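Long-range contacts in ATP-dependent CLP protease, putative (Plasmodium falciparum, PDB 2F6I), which probably hydrolyses proteins to small peptides as an ATP-dependent Clp serine protease, with this chain forming its ClpP catalytic domain: residues 131-136 / 178-183; 108-113 / 159-164. All blocks are in the same frame, centred on the assembly; numbering follows the deposited sequence.

In the fold
Along the chain the four segments interleave: 108-113 of contact 2, 131-136 of contact 1, then 159-164 and 178-183, so the two contacts cross. Their centres lie about 10 Å apart on the same side of the subunit's centre. Helix 109-116 follows strand 106-107, which pairs with strand 130-132, and helices 151-169 and 173-181 come next in succession. Met132 O accepts a hydrogen bond from Ser112 OG, and Ser180 OG is joined weakly to Tyr162 OH. The two contacts together bring Ser109, His134 and Asp183, probably the Ser-His-Asp triad of this S14 peptidase, into one region, although the side chains of Ser109 and His134 remain about 7 Å apart at their nearest atoms.

Contact 1: 131-136 / 178-183; sequences IMIHQP and KDSDRD
His134, the predicted active-site histidine, meets Asp183, probably the aspartate of the ClpP catalytic triad, just past the end of helix 173-181. In this model the two do not pair edge-on. Asp183 OD1 sits over one face of the imidazole, offset toward its rim, 3.4 Å from His134 ND1 at an angle too poor for a hydrogen bond. The carboxylate and ring planes stand 74° apart, and Asp183 CB makes a CH-pi contact over the same ring, 4.1 Å from its centroid. Met132 CG lies over the opposite face, also toward the rim, with Tyr185 meeting the ring as well. A chi1 of 61° places CG between the backbone N and the carbonyl carbon and sets the ring against Asp183; His134 CB touches Ser180 O at 3.4 Å.

This is the loop leaving strand 130-132, laid across the last turn of the helix in the ClpP fold, and the His-Asp hydrogen bond expected of an active triad is absent in this model. Beside it, Ile133 CG2 rests on Ser180 CB at 3.7 Å, while Ile133 CD1 reaches Asp179 CB at 3.9 Å. The far end of Asp179 is pinned separately: Arg182 holds its OD1 in a salt bridge through NE and NH2 together, and Tyr194 OH bonds its OD2. Gln150 of a neighbouring subunit packs on Asp183.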
# COMPACT_ATOMS: atom_id res chain seq x y z
N ILE C 131 11.97 -32.05 -18.31
CA ILE C 131 11.59 -31.40 -19.56
C ILE C 131 10.09 -31.54 -19.84
O ILE C 131 9.52 -32.62 -19.68
CB ILE C 131 12.39 -32.00 -20.73
CG1 ILE C 131 13.88 -31.89 -20.44
CG2 ILE C 131 12.04 -31.30 -22.02
CD1 ILE C 131 14.77 -32.61 -21.44
N MET C 132 9.47 -30.44 -20.26
CA MET C 132 8.05 -30.42 -20.56
C MET C 132 7.77 -29.54 -21.77
O MET C 132 8.60 -28.72 -22.16
CB MET C 132 7.26 -29.90 -19.36
CG MET C 132 7.58 -28.46 -19.03
SD MET C 132 7.73 -28.20 -17.26
CE MET C 132 8.97 -29.43 -16.89
N ILE C 133 6.58 -29.70 -22.36
CA ILE C 133 6.21 -28.93 -23.53
C ILE C 133 5.36 -27.71 -23.18
O ILE C 133 5.48 -26.66 -23.80
CB ILE C 133 5.43 -29.82 -24.53
CG1 ILE C 133 6.28 -31.04 -24.88
CG2 ILE C 133 5.09 -29.02 -25.78
CD1 ILE C 133 5.56 -32.04 -25.76
N HIS C 134 4.50 -27.87 -22.17
CA HIS C 134 3.61 -26.79 -21.72
C HIS C 134 4.39 -25.61 -21.13
O HIS C 134 5.61 -25.66 -20.99
CB HIS C 134 2.65 -27.35 -20.67
CG HIS C 134 3.34 -27.89 -19.45
ND1 HIS C 134 3.50 -27.16 -18.30
CD2 HIS C 134 3.93 -29.09 -19.23
CE1 HIS C 134 4.16 -27.88 -17.41
NE2 HIS C 134 4.43 -29.05 -17.95
N GLN C 135 3.67 -24.54 -20.79
CA GLN C 135 4.28 -23.35 -20.21
C GLN C 135 3.93 -23.24 -18.73
O GLN C 135 2.81 -22.88 -18.37
CB GLN C 135 3.79 -22.09 -20.94
CG GLN C 135 3.94 -22.14 -22.45
CD GLN C 135 3.58 -20.83 -23.13
OE1 GLN C 135 4.33 -19.85 -23.04
NE2 GLN C 135 2.43 -20.80 -23.79
N PRO C 136 4.89 -23.56 -17.84
CA PRO C 136 4.68 -23.50 -16.39
C PRO C 136 4.47 -22.10 -15.82
O PRO C 136 3.90 -21.94 -14.74
CB PRO C 136 5.94 -24.18 -15.84
CG PRO C 136 6.97 -23.84 -16.86
CD PRO C 136 6.24 -24.07 -18.16
N LYS C 178 -1.26 -32.90 -27.68
CA LYS C 178 -1.89 -33.70 -26.64
C LYS C 178 -1.01 -33.71 -25.40
O LYS C 178 -1.48 -33.51 -24.28
CB LYS C 178 -2.12 -35.13 -27.14
N ASP C 179 0.29 -33.94 -25.60
CA ASP C 179 1.23 -33.98 -24.48
C ASP C 179 1.31 -32.64 -23.75
O ASP C 179 1.38 -32.60 -22.53
CB ASP C 179 2.62 -34.40 -24.95
CG ASP C 179 2.69 -35.87 -25.33
OD1 ASP C 179 2.01 -36.68 -24.66
OD2 ASP C 179 3.43 -36.21 -26.27
N SER C 180 1.31 -31.55 -24.51
CA SER C 180 1.39 -30.23 -23.90
C SER C 180 0.16 -29.95 -23.03
O SER C 180 0.29 -29.51 -21.88
CB SER C 180 1.49 -29.15 -24.98
OG SER C 180 1.56 -27.86 -24.40
N ASP C 181 -1.02 -30.21 -23.58
CA ASP C 181 -2.27 -29.97 -22.86
C ASP C 181 -2.41 -30.77 -21.57
O ASP C 181 -3.21 -30.40 -20.70
CB ASP C 181 -3.47 -30.26 -23.76
CG ASP C 181 -3.53 -29.35 -24.97
OD1 ASP C 181 -3.18 -28.16 -24.84
OD2 ASP C 181 -3.93 -29.83 -26.05
N ARG C 182 -1.65 -31.85 -21.42
CA ARG C 182 -1.76 -32.65 -20.22
C ARG C 182 -0.60 -32.46 -19.24
O ARG C 182 -0.37 -33.30 -18.37
CB ARG C 182 -1.90 -34.14 -20.58
CG ARG C 182 -0.69 -34.78 -21.25
CD ARG C 182 -1.05 -36.17 -21.79
NE ARG C 182 0.11 -36.90 -22.30
CZ ARG C 182 0.92 -37.65 -21.54
NH1 ARG C 182 0.69 -37.77 -20.24
NH2 ARG C 182 1.95 -38.27 -22.09
N ASP C 183 0.10 -31.33 -19.36
CA ASP C 183 1.23 -31.02 -18.48
C ASP C 183 2.11 -32.25 -18.28
O ASP C 183 2.27 -32.74 -17.16
CB ASP C 183 0.74 -30.53 -17.12
CG ASP C 183 -0.10 -29.27 -17.22
OD1 ASP C 183 0.33 -28.33 -17.92
OD2 ASP C 183 -1.18 -29.22 -16.59

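Contact 2: 108-113 / 159-164; sequences ASMASV and KLLYHY
Leu161 is the bump of this contact, pushed into a hollow on helix 109-116 made by Ser109, Met110 and Val113. In the ClpP fold helix 151-169 is the long helix of the handle, and here it runs alongside the helix that carries Ser109, probably the nucleophile of the serine protease, at its N-terminal end. The two segments point nearly the same way, 24° between their directions, with axes 10.5 Å apart at closest approach, a gap bridged by side chains alone.

Leu161 extends straight out, CG anti to its backbone N (chi1 -175°), and its fork divides the hollow. One branch, CD1, touches Ser109 OG at 3.6 Å and, roughly at right angles to that, Met110 SD at 3.7 Å. The Met110 chain bends at chi2, which lays its SD beside Leu161 CG as well as CD1, the two side chains running antiparallel. The other branch, CD2, meets Val113 CG2 at 3.5 Å, the two side chains crossing at a slant. Ile82 of helix 82-94 also touches Leu161, and Leu86 of that helix touches Met110.

One turn on, Val113 CG1 lies a looser 4.5 Å from Tyr164 CB. The ring of Tyr164 swings away to helix 82-94, and its OH bonds Asn128 ND2 of a neighbouring subunit. On the handle helix itself, Lys159 O takes two donors from opposite faces of its carbonyl plane: the backbone N of His163, and His163 ND1 at 2.7 Å in a nearly straight bond (174°).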
# COMPACT_ATOMS: atom_id res chain seq x y z
N ALA C 108 11.31 -25.89 -20.29
CA ALA C 108 9.92 -25.94 -20.74
C ALA C 108 9.61 -25.02 -21.92
O ALA C 108 10.37 -24.12 -22.25
CB ALA C 108 9.00 -25.61 -19.58
N SER C 109 8.46 -25.28 -22.55
CA SER C 109 7.98 -24.51 -23.69
C SER C 109 9.10 -24.15 -24.67
O SER C 109 9.86 -25.03 -25.09
CB SER C 109 7.29 -23.23 -23.20
OG SER C 109 6.62 -22.58 -24.26
N MET C 110 9.19 -22.88 -25.05
CA MET C 110 10.21 -22.44 -25.99
C MET C 110 11.62 -22.84 -25.58
O MET C 110 12.49 -23.04 -26.42
CB MET C 110 10.15 -20.92 -26.20
CG MET C 110 9.08 -20.47 -27.18
SD MET C 110 9.14 -21.42 -28.73
CE MET C 110 10.71 -20.92 -29.39
N ALA C 111 11.84 -22.97 -24.27
CA ALA C 111 13.15 -23.37 -23.77
C ALA C 111 13.42 -24.79 -24.26
O ALA C 111 14.53 -25.12 -24.69
CB ALA C 111 13.17 -23.32 -22.25
N SER C 112 12.38 -25.62 -24.21
CA SER C 112 12.48 -27.00 -24.66
C SER C 112 12.70 -27.05 -26.17
O SER C 112 13.48 -27.86 -26.67
CB SER C 112 11.20 -27.76 -24.31
OG SER C 112 11.08 -27.94 -22.91
N VAL C 113 12.01 -26.17 -26.89
CA VAL C 113 12.15 -26.11 -28.35
C VAL C 113 13.56 -25.69 -28.73
O VAL C 113 14.16 -26.25 -29.65
CB VAL C 113 11.14 -25.13 -28.97
CG1 VAL C 113 11.33 -25.08 -30.47
CG2 VAL C 113 9.72 -25.55 -28.62
N LYS C 159 0.42 -23.26 -31.88
CA LYS C 159 0.33 -24.23 -32.96
C LYS C 159 1.65 -24.21 -33.73
O LYS C 159 2.18 -25.26 -34.11
CB LYS C 159 -0.82 -23.88 -33.89
N LEU C 160 2.19 -23.02 -33.94
CA LEU C 160 3.45 -22.85 -34.65
C LEU C 160 4.58 -23.46 -33.83
O LEU C 160 5.48 -24.11 -34.37
CB LEU C 160 3.71 -21.37 -34.91
CG LEU C 160 4.96 -20.99 -35.71
CD1 LEU C 160 4.97 -21.72 -37.05
CD2 LEU C 160 4.99 -19.49 -35.94
N LEU C 161 4.53 -23.26 -32.52
CA LEU C 161 5.55 -23.81 -31.63
C LEU C 161 5.51 -25.33 -31.79
O LEU C 161 6.55 -25.97 -31.95
CB LEU C 161 5.27 -23.41 -30.18
CG LEU C 161 6.28 -23.79 -29.08
CD1 LEU C 161 5.95 -23.03 -27.81
CD2 LEU C 161 6.25 -25.29 -28.82
N TYR C 162 4.31 -25.88 -31.77
CA TYR C 162 4.13 -27.32 -31.91
C TYR C 162 4.75 -27.83 -33.21
O TYR C 162 5.45 -28.83 -33.21
CB TYR C 162 2.64 -27.70 -31.88
CG TYR C 162 1.94 -27.39 -30.57
CD1 TYR C 162 2.62 -27.51 -29.35
CD2 TYR C 162 0.60 -26.99 -30.54
CE1 TYR C 162 1.98 -27.24 -28.14
CE2 TYR C 162 -0.04 -26.73 -29.33
CZ TYR C 162 0.65 -26.85 -28.13
OH TYR C 162 0.02 -26.57 -26.94
N HIS C 163 4.50 -27.12 -34.32
CA HIS C 163 5.06 -27.52 -35.60
C HIS C 163 6.58 -27.57 -35.59
O HIS C 163 7.18 -28.53 -36.09
CB HIS C 163 4.59 -26.59 -36.72
CG HIS C 163 3.22 -26.89 -37.23
ND1 HIS C 163 2.08 -26.59 -36.51
CD2 HIS C 163 2.80 -27.49 -38.37
CE1 HIS C 163 1.02 -27.00 -37.19
NE2 HIS C 163 1.43 -27.54 -38.32
N TYR C 164 7.21 -26.55 -35.02
CA TYR C 164 8.67 -26.51 -34.95
C TYR C 164 9.21 -27.64 -34.08
O TYR C 164 10.23 -28.25 -34.42
CB TYR C 164 9.15 -25.16 -34.40
CG TYR C 164 9.18 -24.06 -35.44
CD1 TYR C 164 8.49 -22.87 -35.24
CD2 TYR C 164 9.89 -24.22 -36.62
CE1 TYR C 164 8.51 -21.86 -36.19
CE2 TYR C 164 9.92 -23.22 -37.59
CZ TYR C 164 9.23 -22.04 -37.36
OH TYR C 164 9.26 -21.04 -38.32